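Local coordinates for protein diphthine synthase (Entamoeba histolytica, PDB 3I4T) that probably methylates the modified histidine of elongation factor 2 with S-adenosylmethionine during diphthamide synthesis, at residues V50-E53 with H54-I58; C61-A64 with K65-F69; S164-Y167 with P168-I172; L219-E222 with K223-L227. One frame throughout, in Å; residues are numbered along the deposited sequence.

Interaction 1: V50-E53 with H54-I58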
loop_
_atom_site.group_PDB
_atom_site.type_symbol
_atom_site.label_atom_id
_atom_site.label_comp_id
_atom_site.label_asym_id
_atom_site.label_seq_id
_atom_site.Cartn_x
_atom_site.Cartn_y
_atom_site.Cartn_z
ATOM N N VAL A 50 -22.569 -8.801 9.554
ATOM C CA VAL A 50 -21.294 -8.098 9.536
ATOM C C VAL A 50 -20.319 -8.725 10.524
ATOM O O VAL A 50 -20.558 -8.738 11.728
ATOM C CB VAL A 50 -21.466 -6.592 9.848
ATOM C CG1 VAL A 50 -20.130 -5.858 9.699
ATOM C CG2 VAL A 50 -22.520 -5.971 8.945
ATOM N N PHE A 51 -19.217 -9.246 10.010
ATOM C CA PHE A 51 -18.223 -9.882 10.853
ATOM C C PHE A 51 -16.978 -9.027 10.954
ATOM O O PHE A 51 -16.576 -8.366 9.989
ATOM C CB PHE A 51 -17.836 -11.252 10.312
ATOM C CG PHE A 51 -18.943 -12.263 10.355
ATOM C CD1 PHE A 51 -18.997 -13.205 11.376
ATOM C CD2 PHE A 51 -19.924 -12.287 9.362
ATOM C CE1 PHE A 51 -20.024 -14.160 11.416
ATOM C CE2 PHE A 51 -20.950 -13.227 9.384
ATOM C CZ PHE A 51 -21.001 -14.170 10.413
ATOM N N LEU A 52 -16.382 -9.041 12.141
ATOM C CA LEU A 52 -15.071 -8.467 12.356
ATOM C C LEU A 52 -14.071 -9.572 12.594
ATOM O O LEU A 52 -14.284 -10.443 13.442
ATOM C CB LEU A 52 -15.072 -7.553 13.574
ATOM C CG LEU A 52 -15.587 -6.125 13.450
ATOM C CD1 LEU A 52 -15.691 -5.534 14.835
ATOM C CD2 LEU A 52 -14.668 -5.271 12.604
ATOM N N GLU A 53 -12.988 -9.535 11.830
ATOM C CA GLU A 53 -11.779 -10.266 12.159
ATOM C C GLU A 53 -11.322 -9.816 13.555
ATOM O O GLU A 53 -11.216 -8.627 13.815
ATOM C CB GLU A 53 -10.717 -9.945 11.112
ATOM C CG GLU A 53 -9.411 -10.673 11.274
ATOM C CD GLU A 53 -8.305 -10.059 10.437
ATOM O OE1 GLU A 53 -8.149 -8.810 10.436
ATOM O OE2 GLU A 53 -7.581 -10.841 9.787
ATOM N N HIS A 54 -11.070 -10.766 14.455
ATOM C CA HIS A 54 -10.695 -10.439 15.840
ATOM C C HIS A 54 -9.524 -9.453 15.909
ATOM O O HIS A 54 -9.445 -8.632 16.834
ATOM C CB HIS A 54 -10.360 -11.709 16.628
ATOM C CG HIS A 54 -9.037 -12.303 16.271
ATOM N ND1 HIS A 54 -8.871 -13.157 15.202
ATOM C CD2 HIS A 54 -7.810 -12.146 16.824
ATOM C CE1 HIS A 54 -7.600 -13.511 15.119
ATOM N NE2 HIS A 54 -6.935 -12.909 16.089
ATOM N N TYR A 55 -8.633 -9.546 14.918
ATOM C CA TYR A 55 -7.477 -8.655 14.781
ATOM C C TYR A 55 -7.880 -7.184 14.823
ATOM O O TYR A 55 -7.031 -6.311 15.048
ATOM C CB TYR A 55 -6.720 -8.942 13.480
ATOM C CG TYR A 55 -5.884 -10.205 13.499
ATOM C CD1 TYR A 55 -4.755 -10.309 14.313
ATOM C CD2 TYR A 55 -6.208 -11.291 12.690
ATOM C CE1 TYR A 55 -3.982 -11.472 14.329
ATOM C CE2 TYR A 55 -5.438 -12.459 12.695
ATOM C CZ TYR A 55 -4.330 -12.540 13.517
ATOM O OH TYR A 55 -3.568 -13.687 13.527
ATOM N N THR A 56 -9.176 -6.931 14.614
ATOM C CA THR A 56 -9.750 -5.578 14.594
ATOM C C THR A 56 -9.864 -4.926 15.974
ATOM O O THR A 56 -10.074 -3.716 16.070
ATOM C CB THR A 56 -11.128 -5.531 13.876
ATOM O OG1 THR A 56 -12.034 -6.454 14.495
ATOM C CG2 THR A 56 -10.986 -5.872 12.386
ATOM N N ALA A 57 -9.722 -5.722 17.033
ATOM C CA ALA A 57 -9.703 -5.204 18.404
ATOM C C ALA A 57 -8.584 -4.164 18.628
ATOM O O ALA A 57 -8.673 -3.331 19.540
ATOM C CB ALA A 57 -9.597 -6.357 19.416
ATOM N N ILE A 58 -7.553 -4.207 17.782
ATOM C CA ILE A 58 -6.446 -3.243 17.840
ATOM C C ILE A 58 -6.842 -1.812 17.443
ATOM O O ILE A 58 -6.185 -0.853 17.855
ATOM C CB ILE A 58 -5.194 -3.729 17.031
ATOM C CG1 ILE A 58 -3.922 -3.014 17.505
ATOM C CG2 ILE A 58 -5.391 -3.579 15.518
ATOM C CD1 ILE A 58 -3.614 -3.207 18.984
#
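At E53 the chain leaves strand 50-52 and passes, with no spacer, into the 3-10 segment 54-58. E53 O faces T56 N at 2.8 Å (N-H...O 158°), although crowding around T56 N makes its position less sure, and the next turn follows with A57 N bonded to H54 O at 2.9 Å. With chi1 at 56°, T56 OG1 sits between its own N and carbonyl carbon and is modelled as a donor to the same E53 O, but so close that the distance is doubtful. L52 leans across T56 from the strand side, CD2 to T56 CG2 3.7 Å and CB to T56 OG1 3.4 Å. On E53, CG lies in the plane of the Y55 ring at its edge, and OE2 comes to 3.2 Å from Y55 CD2 with the carboxylate turned 76° to the ring. H54 NE2 stands 3.5 Å above the plane of that ring, over its centre. E53 OE2 also has H112 as a weak hydrogen-bond partner, and L52 packs on L101 in the sheet. If this geometry holds, one carbonyl takes both the N-H and the hydroxyl of the buried T56, probably giving that hydroxyl a partner where the strand ends.

Interaction 2: C61-A64 with K65-F69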
loop_
_atom_site.group_PDB
_atom_site.type_symbol
_atom_site.label_atom_id
_atom_site.label_comp_id
_atom_site.label_asym_id
_atom_site.label_seq_id
_atom_site.Cartn_x
_atom_site.Cartn_y
_atom_site.Cartn_z
ATOM N N CYS A 61 -11.249 2.227 18.710
ATOM C CA CYS A 61 -12.675 2.429 18.910
ATOM C C CYS A 61 -13.181 1.272 19.759
ATOM O O CYS A 61 -12.542 0.216 19.832
ATOM C CB CYS A 61 -13.415 2.381 17.575
ATOM S SG CYS A 61 -13.399 0.717 16.814
ATOM N N ASP A 62 -14.339 1.446 20.380
ATOM C CA ASP A 62 -14.959 0.322 21.061
ATOM C C ASP A 62 -16.227 -0.150 20.353
ATOM O O ASP A 62 -16.926 0.627 19.682
ATOM C CB ASP A 62 -15.146 0.587 22.561
ATOM C CG ASP A 62 -13.803 0.818 23.292
ATOM O OD1 ASP A 62 -13.288 -0.135 23.934
ATOM O OD2 ASP A 62 -13.255 1.950 23.211
ATOM N N VAL A 63 -16.479 -1.445 20.496
ATOM C CA VAL A 63 -17.455 -2.166 19.698
ATOM C C VAL A 63 -18.852 -1.569 19.735
ATOM O O VAL A 63 -19.480 -1.413 18.686
ATOM C CB VAL A 63 -17.465 -3.665 20.091
ATOM C CG1 VAL A 63 -18.641 -4.421 19.450
ATOM C CG2 VAL A 63 -16.123 -4.305 19.716
ATOM N N ALA A 64 -19.334 -1.227 20.928
ATOM C CA ALA A 64 -20.663 -0.626 21.081
ATOM C C ALA A 64 -20.819 0.693 20.291
ATOM O O ALA A 64 -21.830 0.895 19.613
ATOM C CB ALA A 64 -20.994 -0.436 22.560
ATOM N N LYS A 65 -19.810 1.565 20.370
ATOM C CA LYS A 65 -19.783 2.836 19.623
ATOM C C LYS A 65 -19.734 2.609 18.113
ATOM O O LYS A 65 -20.380 3.325 17.336
ATOM C CB LYS A 65 -18.581 3.682 20.043
ATOM C CG LYS A 65 -18.721 4.325 21.413
ATOM C CD LYS A 65 -17.355 4.721 21.980
ATOM C CE LYS A 65 -17.482 5.291 23.385
ATOM N NZ LYS A 65 -18.486 6.387 23.420
ATOM N N LEU A 66 -18.944 1.613 17.718
ATOM C CA LEU A 66 -18.854 1.155 16.344
ATOM C C LEU A 66 -20.207 0.685 15.807
ATOM O O LEU A 66 -20.574 0.996 14.668
ATOM C CB LEU A 66 -17.828 0.025 16.263
ATOM C CG LEU A 66 -17.457 -0.592 14.922
ATOM C CD1 LEU A 66 -16.729 0.426 14.067
ATOM C CD2 LEU A 66 -16.588 -1.804 15.175
ATOM N N GLU A 67 -20.946 -0.050 16.634
ATOM C CA GLU A 67 -22.234 -0.595 16.217
ATOM C C GLU A 67 -23.263 0.487 15.909
ATOM O O GLU A 67 -23.959 0.406 14.890
ATOM C CB GLU A 67 -22.765 -1.616 17.224
ATOM C CG GLU A 67 -22.146 -3.004 17.036
ATOM C CD GLU A 67 -22.617 -4.040 18.055
ATOM O OE1 GLU A 67 -23.117 -3.648 19.137
ATOM O OE2 GLU A 67 -22.473 -5.254 17.777
ATOM N N GLU A 68 -23.338 1.513 16.758
ATOM C CA GLU A 68 -24.270 2.611 16.508
ATOM C C GLU A 68 -23.708 3.664 15.544
ATOM O O GLU A 68 -24.423 4.564 15.101
ATOM C CB GLU A 68 -24.819 3.221 17.810
ATOM C CG GLU A 68 -23.880 4.131 18.593
ATOM C CD GLU A 68 -24.641 5.000 19.590
ATOM O OE1 GLU A 68 -25.759 4.600 20.001
ATOM O OE2 GLU A 68 -24.123 6.085 19.955
ATOM N N PHE A 69 -22.427 3.531 15.214
ATOM C CA PHE A 69 -21.851 4.239 14.077
ATOM C C PHE A 69 -22.320 3.575 12.776
ATOM O O PHE A 69 -22.571 4.255 11.784
ATOM C CB PHE A 69 -20.323 4.250 14.176
ATOM C CG PHE A 69 -19.640 4.938 13.029
ATOM C CD1 PHE A 69 -19.583 6.325 12.965
ATOM C CD2 PHE A 69 -19.035 4.197 12.022
ATOM C CE1 PHE A 69 -18.943 6.965 11.899
ATOM C CE2 PHE A 69 -18.400 4.821 10.961
ATOM C CZ PHE A 69 -18.356 6.210 10.896
#
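L66 reaches back along the chain toward C61, its CD1 lying 4.3 Å from C61 SG, a loose apolar touch just ahead of helix 63-70. Its CG stands opposite the backbone N (chi1 -176°), which directs the branch toward the buried side of the helix; E33 lies against both L66 and C61 there. Nearer the backbone, L66 CB rests 3.3 Å from V63 O. L66 N donates to D62 O at 3.0 Å, almost straight at 165°. D62 occupies the N-cap position, yet its side chain makes no capping bond. The helical ladder continues with E67 N to V63 O at 2.9 Å and E68 N to A64 O at 3.3 Å. E67 runs alongside V63, CG at 3.5 Å from V63 O and CD at 4.2 Å from V63 CG1, before its extended chain carries the carboxylate onward. That carboxylate is held from the loop just after the helix, OE1 by a salt bridge with K73 and OE2 by the backbone N of V74, while F69 packs on V38 of the second subunit. Exposed along A64 and K65 but buried at L66, this is the start and most of the length of a short helix in a beta-alpha-beta unit, linking strands 49-52 and 75-76 of the parallel sheet in the tetrapyrrole methylase family.

Interaction 3: S164-Y167 with P168-I172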
loop_
_atom_site.group_PDB
_atom_site.type_symbol
_atom_site.label_atom_id
_atom_site.label_comp_id
_atom_site.label_asym_id
_atom_site.label_seq_id
_atom_site.Cartn_x
_atom_site.Cartn_y
_atom_site.Cartn_z
ATOM N N SER A 164 14.867 -17.900 11.596
ATOM C CA SER A 164 15.463 -16.644 11.161
ATOM C C SER A 164 15.538 -16.533 9.630
ATOM O O SER A 164 16.486 -15.968 9.085
ATOM C CB SER A 164 16.850 -16.466 11.787
ATOM O OG SER A 164 17.700 -17.537 11.423
ATOM N N SER A 165 14.514 -17.062 8.963
ATOM C CA SER A 165 14.362 -17.020 7.503
ATOM C C SER A 165 14.391 -15.625 6.907
ATOM O O SER A 165 14.815 -15.445 5.774
ATOM C CB SER A 165 13.043 -17.668 7.104
ATOM O OG SER A 165 13.264 -19.018 6.759
ATOM N N TYR A 166 13.907 -14.643 7.655
ATOM C CA TYR A 166 13.899 -13.265 7.204
ATOM C C TYR A 166 15.315 -12.737 6.953
ATOM O O TYR A 166 15.498 -11.822 6.144
ATOM C CB TYR A 166 13.223 -12.383 8.253
ATOM C CG TYR A 166 13.806 -12.514 9.648
ATOM C CD1 TYR A 166 14.952 -11.815 10.020
ATOM C CD2 TYR A 166 13.199 -13.328 10.598
ATOM C CE1 TYR A 166 15.479 -11.935 11.299
ATOM C CE2 TYR A 166 13.711 -13.447 11.874
ATOM C CZ TYR A 166 14.848 -12.746 12.221
ATOM O OH TYR A 166 15.354 -12.871 13.494
ATOM N N TYR A 167 16.298 -13.318 7.643
ATOM C CA TYR A 167 17.655 -12.779 7.694
ATOM C C TYR A 167 18.314 -12.716 6.314
ATOM O O TYR A 167 18.749 -11.631 5.915
ATOM C CB TYR A 167 18.519 -13.523 8.735
ATOM C CG TYR A 167 19.957 -13.038 8.881
ATOM C CD1 TYR A 167 20.265 -11.891 9.621
ATOM C CD2 TYR A 167 21.006 -13.741 8.305
ATOM C CE1 TYR A 167 21.583 -11.453 9.765
ATOM C CE2 TYR A 167 22.319 -13.314 8.444
ATOM C CZ TYR A 167 22.601 -12.168 9.177
ATOM O OH TYR A 167 23.914 -11.756 9.317
ATOM N N PRO A 168 18.373 -13.857 5.581
ATOM C CA PRO A 168 18.945 -13.818 4.234
ATOM C C PRO A 168 18.197 -12.874 3.301
ATOM O O PRO A 168 18.828 -12.259 2.455
ATOM C CB PRO A 168 18.806 -15.272 3.738
ATOM C CG PRO A 168 17.731 -15.852 4.574
ATOM C CD PRO A 168 17.916 -15.218 5.921
ATOM N N LYS A 169 16.879 -12.758 3.454
ATOM C CA LYS A 169 16.087 -11.807 2.653
ATOM C C LYS A 169 16.415 -10.335 2.960
ATOM O O LYS A 169 16.358 -9.491 2.063
ATOM C CB LYS A 169 14.589 -12.043 2.833
ATOM C CG LYS A 169 14.100 -13.426 2.417
ATOM C CD LYS A 169 12.600 -13.581 2.689
ATOM C CE LYS A 169 12.162 -15.020 2.427
ATOM N NZ LYS A 169 10.723 -15.254 2.711
ATOM N N ILE A 170 16.745 -10.022 4.214
ATOM C CA ILE A 170 17.203 -8.669 4.558
ATOM C C ILE A 170 18.563 -8.394 3.897
ATOM O O ILE A 170 18.810 -7.287 3.407
ATOM C CB ILE A 170 17.284 -8.422 6.101
ATOM C CG1 ILE A 170 15.903 -8.588 6.751
ATOM C CG2 ILE A 170 17.826 -7.026 6.401
ATOM C CD1 ILE A 170 15.917 -8.518 8.261
ATOM N N LYS A 171 19.415 -9.416 3.868
ATOM C CA LYS A 171 20.725 -9.357 3.218
ATOM C C LYS A 171 20.600 -8.978 1.748
ATOM O O LYS A 171 21.314 -8.082 1.265
ATOM C CB LYS A 171 21.468 -10.696 3.351
ATOM C CG LYS A 171 22.950 -10.612 3.025
ATOM C CD LYS A 171 23.537 -11.976 2.693
ATOM C CE LYS A 171 25.036 -11.904 2.487
ATOM N NZ LYS A 171 25.405 -10.767 1.598
ATOM N N ILE A 172 19.679 -9.644 1.056
ATOM C CA ILE A 172 19.398 -9.356 -0.360
ATOM C C ILE A 172 18.931 -7.911 -0.579
ATOM O O ILE A 172 19.409 -7.219 -1.497
ATOM C CB ILE A 172 18.399 -10.376 -0.950
ATOM C CG1 ILE A 172 19.102 -11.726 -1.164
ATOM C CG2 ILE A 172 17.792 -9.880 -2.267
ATOM C CD1 ILE A 172 18.146 -12.899 -1.331
#
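Two torsions bring Y166 and I170 together: chi1 of 54° sets Y166 CG, and with it the ring, between its own N and carbonyl carbon, and chi1 of -61° leaves I170 CG1 beside the backbone N. The side chains then run side by side in the same direction, Y166 CD1 to I170 CD1 at 3.9 Å, the methyl meeting the ring obliquely. I170 CG1 also settles 3.3 Å from Y166 O, beside the bond from I170 N to that oxygen (2.9 Å). One residue on, K171 N bonds to Y167 O at 3.1 Å. P168 has no N-H to offer in this register; its CD stands where an N-H would face S164 O, at 3.6 Å, and CD and CG also come close to S165 O (3.1 and 3.2 Å). The segments lead into and form the early part of helix 166-175, which joins strands 152-154 and 180-187 in a beta-alpha-beta unit; Y166 and I170 lie on V152 of the first of these strands. Y167 leaves on another side of the helix; its CB touches P168 CD, and the tyrosine side chain and the proline ring lie obliquely to each other. The hydroxyl of Y166 is hydrogen-bonded to Q217 of helix 211-225, and that of Y167 meets E222 and the backbone N of L227, so both buried phenols have polar partners on the neighbouring helix or the loop beyond it. K171 runs away from the contact, bends only at chi4, and ends in a salt bridge to D175.

Interaction 4: L219-E222 with K223-L227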
loop_
_atom_site.group_PDB
_atom_site.type_symbol
_atom_site.label_atom_id
_atom_site.label_comp_id
_atom_site.label_asym_id
_atom_site.label_seq_id
_atom_site.Cartn_x
_atom_site.Cartn_y
_atom_site.Cartn_z
ATOM N N LEU A 219 19.603 -8.788 16.543
ATOM C CA LEU A 219 20.980 -8.661 17.014
ATOM C C LEU A 219 21.577 -10.021 17.343
ATOM O O LEU A 219 22.750 -10.269 17.085
ATOM C CB LEU A 219 21.060 -7.709 18.209
ATOM C CG LEU A 219 20.881 -6.238 17.800
ATOM C CD1 LEU A 219 20.844 -5.298 19.001
ATOM C CD2 LEU A 219 21.978 -5.814 16.829
ATOM N N GLU A 220 20.749 -10.913 17.872
ATOM C CA GLU A 220 21.183 -12.258 18.231
ATOM C C GLU A 220 21.443 -13.139 16.998
ATOM O O GLU A 220 22.367 -13.959 16.987
ATOM C CB GLU A 220 20.129 -12.892 19.126
ATOM C CG GLU A 220 20.617 -14.064 19.932
ATOM C CD GLU A 220 19.488 -14.726 20.689
ATOM O OE1 GLU A 220 18.839 -14.051 21.521
ATOM O OE2 GLU A 220 19.248 -15.930 20.451
ATOM N N VAL A 221 20.615 -12.964 15.973
ATOM C CA VAL A 221 20.771 -13.658 14.705
ATOM C C VAL A 221 22.044 -13.191 13.988
ATOM O O VAL A 221 22.773 -14.003 13.435
ATOM C CB VAL A 221 19.512 -13.474 13.833
ATOM C CG1 VAL A 221 19.759 -13.865 12.389
ATOM C CG2 VAL A 221 18.337 -14.267 14.419
ATOM N N GLU A 222 22.322 -11.888 14.012
ATOM C CA GLU A 222 23.539 -11.387 13.382
ATOM C C GLU A 222 24.769 -11.935 14.105
ATOM O O GLU A 222 25.745 -12.302 13.469
ATOM C CB GLU A 222 23.564 -9.851 13.317
ATOM C CG GLU A 222 24.895 -9.229 12.835
ATOM C CD GLU A 222 25.255 -9.538 11.373
ATOM O OE1 GLU A 222 24.391 -9.441 10.472
ATOM O OE2 GLU A 222 26.430 -9.869 11.116
ATOM N N LYS A 223 24.706 -11.999 15.430
ATOM C CA LYS A 223 25.797 -12.543 16.217
ATOM C C LYS A 223 26.054 -14.007 15.844
ATOM O O LYS A 223 27.200 -14.414 15.700
ATOM C CB LYS A 223 25.494 -12.399 17.713
ATOM C CG LYS A 223 26.646 -12.808 18.625
ATOM C CD LYS A 223 26.201 -13.006 20.069
ATOM C CE LYS A 223 27.108 -14.031 20.752
ATOM N NZ LYS A 223 26.937 -14.066 22.248
ATOM N N GLU A 224 24.981 -14.775 15.668
ATOM C CA GLU A 224 25.071 -16.208 15.363
ATOM C C GLU A 224 25.427 -16.499 13.915
ATOM O O GLU A 224 26.042 -17.521 13.630
ATOM C CB GLU A 224 23.769 -16.938 15.730
ATOM C CG GLU A 224 23.603 -17.174 17.246
ATOM C CD GLU A 224 22.197 -17.635 17.663
ATOM O OE1 GLU A 224 21.411 -18.085 16.789
ATOM O OE2 GLU A 224 21.881 -17.546 18.880
ATOM N N GLN A 225 25.039 -15.610 13.005
ATOM C CA GLN A 225 25.225 -15.867 11.582
ATOM C C GLN A 225 26.323 -14.999 10.951
ATOM O O GLN A 225 26.896 -15.385 9.932
ATOM C CB GLN A 225 23.894 -15.724 10.843
ATOM C CG GLN A 225 23.457 -16.990 10.129
ATOM C CD GLN A 225 22.116 -17.490 10.630
ATOM O OE1 GLN A 225 22.021 -18.070 11.714
ATOM N NE2 GLN A 225 21.069 -17.274 9.842
ATOM N N HIS A 226 26.614 -13.850 11.576
ATOM C CA HIS A 226 27.714 -12.927 11.211
ATOM C C HIS A 226 27.977 -12.693 9.720
ATOM O O HIS A 226 29.119 -12.730 9.269
ATOM C CB HIS A 226 29.025 -13.283 11.943
ATOM C CG HIS A 226 29.433 -14.716 11.795
ATOM N ND1 HIS A 226 29.216 -15.657 12.781
ATOM C CD2 HIS A 226 30.032 -15.373 10.771
ATOM C CE1 HIS A 226 29.666 -16.831 12.371
ATOM N NE2 HIS A 226 30.167 -16.686 11.156
ATOM N N LEU A 227 26.922 -12.421 8.961
ATOM C CA LEU A 227 27.092 -12.058 7.552
ATOM C C LEU A 227 27.294 -10.549 7.350
ATOM O O LEU A 227 27.566 -10.104 6.238
ATOM C CB LEU A 227 25.949 -12.608 6.697
ATOM C CG LEU A 227 25.855 -14.136 6.634
ATOM C CD1 LEU A 227 24.870 -14.576 5.554
ATOM C CD2 LEU A 227 27.223 -14.792 6.410
#
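E222 starts with its CB beside the amide N of K223, the plain neighbour along the chain at 3.2 Å, and CG lies a little farther from the same nitrogen. A bend at chi2 (66°) then swings the chain along the helix toward its C-terminal end, bringing CD to 4.1 Å from L227 N. At the tip, OE2 lies 3.3 Å from H226 CA and close to L227 N, but at an angle too poor for a bond there. The hydrogen-bond partners of the carboxylate are G228 N for OE2, and V229 N and Y167 OH for OE1. The carboxylate is therefore gripped from several directions, which would probably favour its ionised form. This is the C-terminal end of helix 211-225: H226 turns to positive phi (40°), and the following residues bring the N-H groups of G228 and V229 to the E222 carboxylate, a side-chain contact at the helix C-terminus. The backbone ladder persists to the end, with Q225 N on V221 O at 2.8 Å and H226 N on E222 O at 2.6 Å. On another side, E220 and E224 extend side by side, OE2 to OE2 3.5 Å with planes 54° apart, a pairing of like charges that is probably unfavourable; R162 offers E220 a long, weak ion pair. V221, the buried residue of this turn, packs on Y166 and Y167 of helix 166-175.

In the fold
Along the chain the four contacts come in series, and they gather into two pairs on opposite sides of the chain's centre. Interactions 1 and 2, centres 12 Å apart, belong to the lobe of the parallel sheet, interaction 1 at the end of a strand and interaction 2 in the helix that packs on it, L52 CD1 meeting L66 CD2 at 3.9 Å. Interactions 3 and 4, centres 11 Å apart, join helix 166-175 to the end of helix 211-225 beside the mixed sheet, through Y167 and V221. Between the pairs lie gaps of about 17 to 33 Å between nearest atoms. This division is consistent with the two-lobed architecture of tetrapyrrole methylases, one pair in each lobe.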